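Long-range contacts in MaoC family protein (Mycobacterium tuberculosis H37Rv, PDB 3KHP), which probably dehydrates 3-hydroxyacyl thioesters, as a MaoC-like protein of the hydratase 2 family with a double hot-dog architecture: residues F85-K90 against V120-A125; V139-G144 against E155-L160. One frame throughout, in Å; residues are numbered along the deposited sequence.

Contact 1: F85-K90 against V120-A125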
# COMPACT_ATOMS: atom_id res chain seq x y z
N PHE A 85 14.62 -8.48 -13.35
CA PHE A 85 14.11 -9.82 -13.18
C PHE A 85 13.86 -10.64 -14.45
O PHE A 85 14.19 -11.81 -14.48
CB PHE A 85 12.85 -9.80 -12.31
CG PHE A 85 13.11 -9.54 -10.84
CD1 PHE A 85 14.34 -9.87 -10.25
CD2 PHE A 85 12.12 -8.99 -10.04
CE1 PHE A 85 14.57 -9.66 -8.88
CE2 PHE A 85 12.34 -8.75 -8.67
CZ PHE A 85 13.57 -9.10 -8.09
N GLY A 86 13.27 -10.03 -15.48
CA GLY A 86 12.97 -10.71 -16.73
C GLY A 86 14.09 -11.56 -17.32
O GLY A 86 13.83 -12.58 -17.95
N ALA A 87 15.35 -11.18 -17.08
CA ALA A 87 16.49 -11.87 -17.66
C ALA A 87 16.71 -13.29 -17.10
O ALA A 87 17.39 -14.09 -17.74
CB ALA A 87 17.75 -11.04 -17.50
N ALA A 88 16.16 -13.58 -15.93
CA ALA A 88 16.35 -14.90 -15.29
C ALA A 88 15.83 -16.02 -16.16
O ALA A 88 16.43 -17.08 -16.21
CB ALA A 88 15.71 -14.97 -13.89
N ALA A 89 14.73 -15.77 -16.85
CA ALA A 89 14.10 -16.76 -17.71
C ALA A 89 15.04 -17.27 -18.82
O ALA A 89 14.81 -18.34 -19.38
CB ALA A 89 12.79 -16.20 -18.32
N LYS A 90 16.06 -16.49 -19.15
CA LYS A 90 17.09 -16.89 -20.11
C LYS A 90 18.07 -17.94 -19.57
O LYS A 90 18.70 -18.64 -20.35
CB LYS A 90 17.86 -15.65 -20.61
CG LYS A 90 17.01 -14.61 -21.38
CD LYS A 90 16.58 -15.13 -22.76
CE LYS A 90 15.56 -14.19 -23.44
NZ LYS A 90 14.86 -14.86 -24.58
N VAL A 120 12.38 -0.79 -20.44
CA VAL A 120 13.29 -1.54 -19.63
C VAL A 120 13.76 -2.78 -20.41
O VAL A 120 12.95 -3.51 -20.96
CB VAL A 120 12.65 -1.95 -18.30
CG1 VAL A 120 13.61 -2.74 -17.45
CG2 VAL A 120 12.18 -0.70 -17.54
N VAL A 121 15.07 -2.95 -20.46
CA VAL A 121 15.70 -4.11 -21.05
C VAL A 121 16.53 -4.75 -19.98
O VAL A 121 17.16 -4.04 -19.20
CB VAL A 121 16.61 -3.73 -22.24
CG1 VAL A 121 17.52 -4.90 -22.64
CG2 VAL A 121 15.74 -3.18 -23.42
N THR A 122 16.53 -6.08 -19.93
CA THR A 122 17.34 -6.80 -18.95
C THR A 122 18.33 -7.78 -19.60
O THR A 122 18.27 -8.10 -20.80
CB THR A 122 16.46 -7.59 -17.97
OG1 THR A 122 15.88 -8.69 -18.65
CG2 THR A 122 15.36 -6.71 -17.39
N GLU A 123 19.23 -8.28 -18.77
CA GLU A 123 20.36 -9.01 -19.28
C GLU A 123 21.00 -9.92 -18.25
O GLU A 123 21.15 -9.57 -17.09
CB GLU A 123 21.40 -8.01 -19.73
CG GLU A 123 22.60 -8.65 -20.38
CD GLU A 123 23.65 -7.64 -20.79
OE1 GLU A 123 23.39 -6.39 -20.67
OE2 GLU A 123 24.72 -8.13 -21.21
N VAL A 124 21.43 -11.08 -18.71
CA VAL A 124 22.22 -11.96 -17.87
C VAL A 124 23.63 -11.41 -17.87
O VAL A 124 24.34 -11.51 -18.86
CB VAL A 124 22.20 -13.41 -18.40
CG1 VAL A 124 22.95 -14.32 -17.46
CG2 VAL A 124 20.79 -13.86 -18.62
N ALA A 125 24.01 -10.79 -16.76
CA ALA A 125 25.29 -10.12 -16.67
C ALA A 125 26.39 -11.11 -16.44
O ALA A 125 27.48 -10.95 -16.96
CB ALA A 125 25.31 -9.09 -15.53

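Contact 2: V139-G144 against E155-L160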
# COMPACT_ATOMS: atom_id res chain seq x y z
N VAL A 139 23.71 -13.21 -12.11
CA VAL A 139 23.64 -11.74 -12.04
C VAL A 139 22.83 -11.19 -13.19
O VAL A 139 23.14 -11.40 -14.35
CB VAL A 139 25.04 -11.09 -11.97
CG1 VAL A 139 24.92 -9.57 -11.73
CG2 VAL A 139 25.82 -11.70 -10.86
N LEU A 140 21.75 -10.49 -12.84
CA LEU A 140 20.82 -9.93 -13.80
C LEU A 140 20.91 -8.40 -13.73
O LEU A 140 21.05 -7.84 -12.67
CB LEU A 140 19.41 -10.44 -13.52
CG LEU A 140 19.29 -11.96 -13.29
CD1 LEU A 140 17.87 -12.34 -12.88
CD2 LEU A 140 19.73 -12.75 -14.52
N ARG A 141 20.87 -7.73 -14.87
CA ARG A 141 21.12 -6.32 -14.92
C ARG A 141 20.00 -5.71 -15.67
O ARG A 141 19.69 -6.19 -16.74
CB ARG A 141 22.42 -5.98 -15.65
CG ARG A 141 22.64 -4.46 -15.78
CD ARG A 141 23.60 -4.07 -16.87
NE ARG A 141 24.96 -4.43 -16.56
CZ ARG A 141 25.76 -5.17 -17.33
NH1 ARG A 141 25.36 -5.66 -18.51
NH2 ARG A 141 26.99 -5.43 -16.91
N GLY A 142 19.41 -4.64 -15.13
CA GLY A 142 18.31 -3.95 -15.79
C GLY A 142 18.70 -2.55 -16.19
O GLY A 142 19.40 -1.90 -15.48
N ARG A 143 18.22 -2.08 -17.31
CA ARG A 143 18.49 -0.75 -17.80
C ARG A 143 17.19 -0.15 -18.22
O ARG A 143 16.51 -0.72 -19.09
CB ARG A 143 19.41 -0.77 -19.03
CG ARG A 143 20.87 -0.90 -18.74
CD ARG A 143 21.70 -1.10 -20.09
NE ARG A 143 21.63 0.10 -20.93
CZ ARG A 143 22.35 1.18 -20.72
NH1 ARG A 143 23.22 1.22 -19.73
NH2 ARG A 143 22.20 2.24 -21.50
N GLY A 144 16.86 1.01 -17.64
CA GLY A 144 15.63 1.71 -17.99
C GLY A 144 15.87 3.09 -18.58
O GLY A 144 16.54 3.90 -17.97
N GLU A 155 19.53 2.04 -13.62
CA GLU A 155 20.12 0.73 -13.81
C GLU A 155 19.89 -0.10 -12.54
O GLU A 155 19.89 0.42 -11.43
CB GLU A 155 21.64 0.81 -14.06
CG GLU A 155 22.09 1.62 -15.26
CD GLU A 155 23.62 1.69 -15.39
OE1 GLU A 155 24.22 2.68 -14.87
OE2 GLU A 155 24.21 0.75 -16.00
N THR A 156 19.74 -1.41 -12.71
CA THR A 156 19.61 -2.26 -11.55
C THR A 156 20.50 -3.48 -11.69
O THR A 156 20.77 -3.96 -12.80
CB THR A 156 18.14 -2.67 -11.33
OG1 THR A 156 17.61 -3.27 -12.52
CG2 THR A 156 17.31 -1.46 -11.01
N LEU A 157 20.93 -4.00 -10.56
CA LEU A 157 21.70 -5.21 -10.56
C LEU A 157 21.19 -6.15 -9.47
O LEU A 157 21.25 -5.82 -8.29
CB LEU A 157 23.19 -4.88 -10.38
CG LEU A 157 24.15 -6.02 -10.69
CD1 LEU A 157 24.24 -6.20 -12.22
CD2 LEU A 157 25.57 -5.80 -10.03
N THR A 158 20.72 -7.32 -9.87
CA THR A 158 20.23 -8.31 -8.94
C THR A 158 21.15 -9.53 -9.02
O THR A 158 21.30 -10.14 -10.07
CB THR A 158 18.79 -8.67 -9.29
OG1 THR A 158 18.02 -7.47 -9.28
CG2 THR A 158 18.20 -9.70 -8.33
N THR A 159 21.79 -9.83 -7.89
CA THR A 159 22.68 -10.96 -7.73
C THR A 159 21.98 -12.05 -6.93
O THR A 159 21.58 -11.82 -5.79
CB THR A 159 23.93 -10.53 -7.02
OG1 THR A 159 24.59 -9.49 -7.79
CG2 THR A 159 24.89 -11.70 -6.81
N LEU A 160 21.80 -13.21 -7.55
CA LEU A 160 21.09 -14.34 -6.96
C LEU A 160 22.04 -15.47 -6.57
O LEU A 160 22.94 -15.84 -7.33
CB LEU A 160 20.06 -14.85 -7.94
CG LEU A 160 19.07 -13.81 -8.41
CD1 LEU A 160 18.35 -14.32 -9.65
CD2 LEU A 160 18.09 -13.44 -7.29

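Contact 1: F85-K90 against V120-A125
Ala87 comes down on Thr122 and Val124 where a short 3-10 turn lies across strand 116-129, close to the edge of the antiparallel sheet. In the hot-dog fold of MaoC-like proteins a curved antiparallel sheet wraps a central helix; here the turn and its loop lie on the sheet instead, consistent with the reduced helix of the N-terminal half in hydratase 2 enzymes. The covering segment, 85-90, belongs to the long loop between helix 78-81 and strand 103-108, and its turns are closed by its own backbone bonds, among them Lys90 N to Ala87 O at 3.1 Å.

No hydrogen bond crosses the contact. Thr122 OG1 stands close to Ala87 N, yet the angle is poor, and the hydroxyl is paired instead with the hydroxyl of Thr33. That branch sits between the backbone N and the carbonyl carbon (chi1 71°), which lifts it toward the turn. Glu123 points away and makes a salt bridge with Arg141 on the next strand.

Packing carries the rest. The methyl of Ala87 fits between turn and strand because it is small: CB lies 3.2 Å from Thr122 OG1 and 3.4 Å from Glu123 N. Farther along, Val124, whose branched side chain suits a strand, adds an apolar patch. Its CG2 methyl does the work, reaching Lys90 CB at 4.0 Å and lying 3.5 Å from Ala87 O.

Contact 2: V139-G144 against E155-L160
Leu140 and Thr158 exchange two backbone hydrogen bonds, Leu140 N to Thr158 O at 2.8 Å and almost straight (178°), and Thr158 N to Leu140 O at 2.9 Å. Gly142 and Thr156 form the next hydrogen-bonded pair, both of its bonds bent more sharply at the carbonyl oxygen. Beyond them Arg143 and Glu155 run side by side; their salt bridge is long, NH1 to OE2 3.9 Å, and the guanidinium and carboxylate planes are turned 74° apart. Glu155 OE1 is taken by His109, and the Arg141 guanidinium by Glu123.

The segments 139-144 and 155-160 run antiparallel at 166°, within the beta hairpin of strands 136-145 and 152-162, inside the sheet of the N-terminal hydratase 2 region. In the non-hydrogen-bonded pairs the alpha carbons come closer, and CA-H...O contacts fill in, such as Arg141 CA to Thr156 O at 3.2 Å.

Side chains sort by face. Val139, Arg141 and Arg143 share one face with Glu155, Leu157 and Thr159. There Val139 CG1 presses on Leu157 CD1 at a tight 3.5 Å, and the same Leu157 methyl also touches Arg141 CB. On the buried face the threonine hydroxyls are satisfied, Thr156 by Cys82 O and Thr158 by Gln104. Gly142, lacking a side chain, leaves the Thr156 hydroxyl, OG1, room to lie 3.4 Å from Gly142 CA. Farther along, Leu140 CD1 meets Leu160 CD1 at 3.8 Å.

Contact 1 and contact 2 lie with their centres about 8 Å apart and share one sheet, since strand 116-129 of the first is the neighbour of strand 136-145 of the second. The join is made by probable backbone hydrogen bonds, Ala125 N to Val139 O at 2.6 Å and Val121 O to Arg143 N at 2.9 Å. The 85-90 turn also spans both: Ala88 CB packs on Leu140 CD1 at 3.5 Å, and Phe85 CE1 on Thr158 CG2 at 3.7 Å. It therefore covers three consecutive strands on the face that bears Thr122, Leu140 and Thr158.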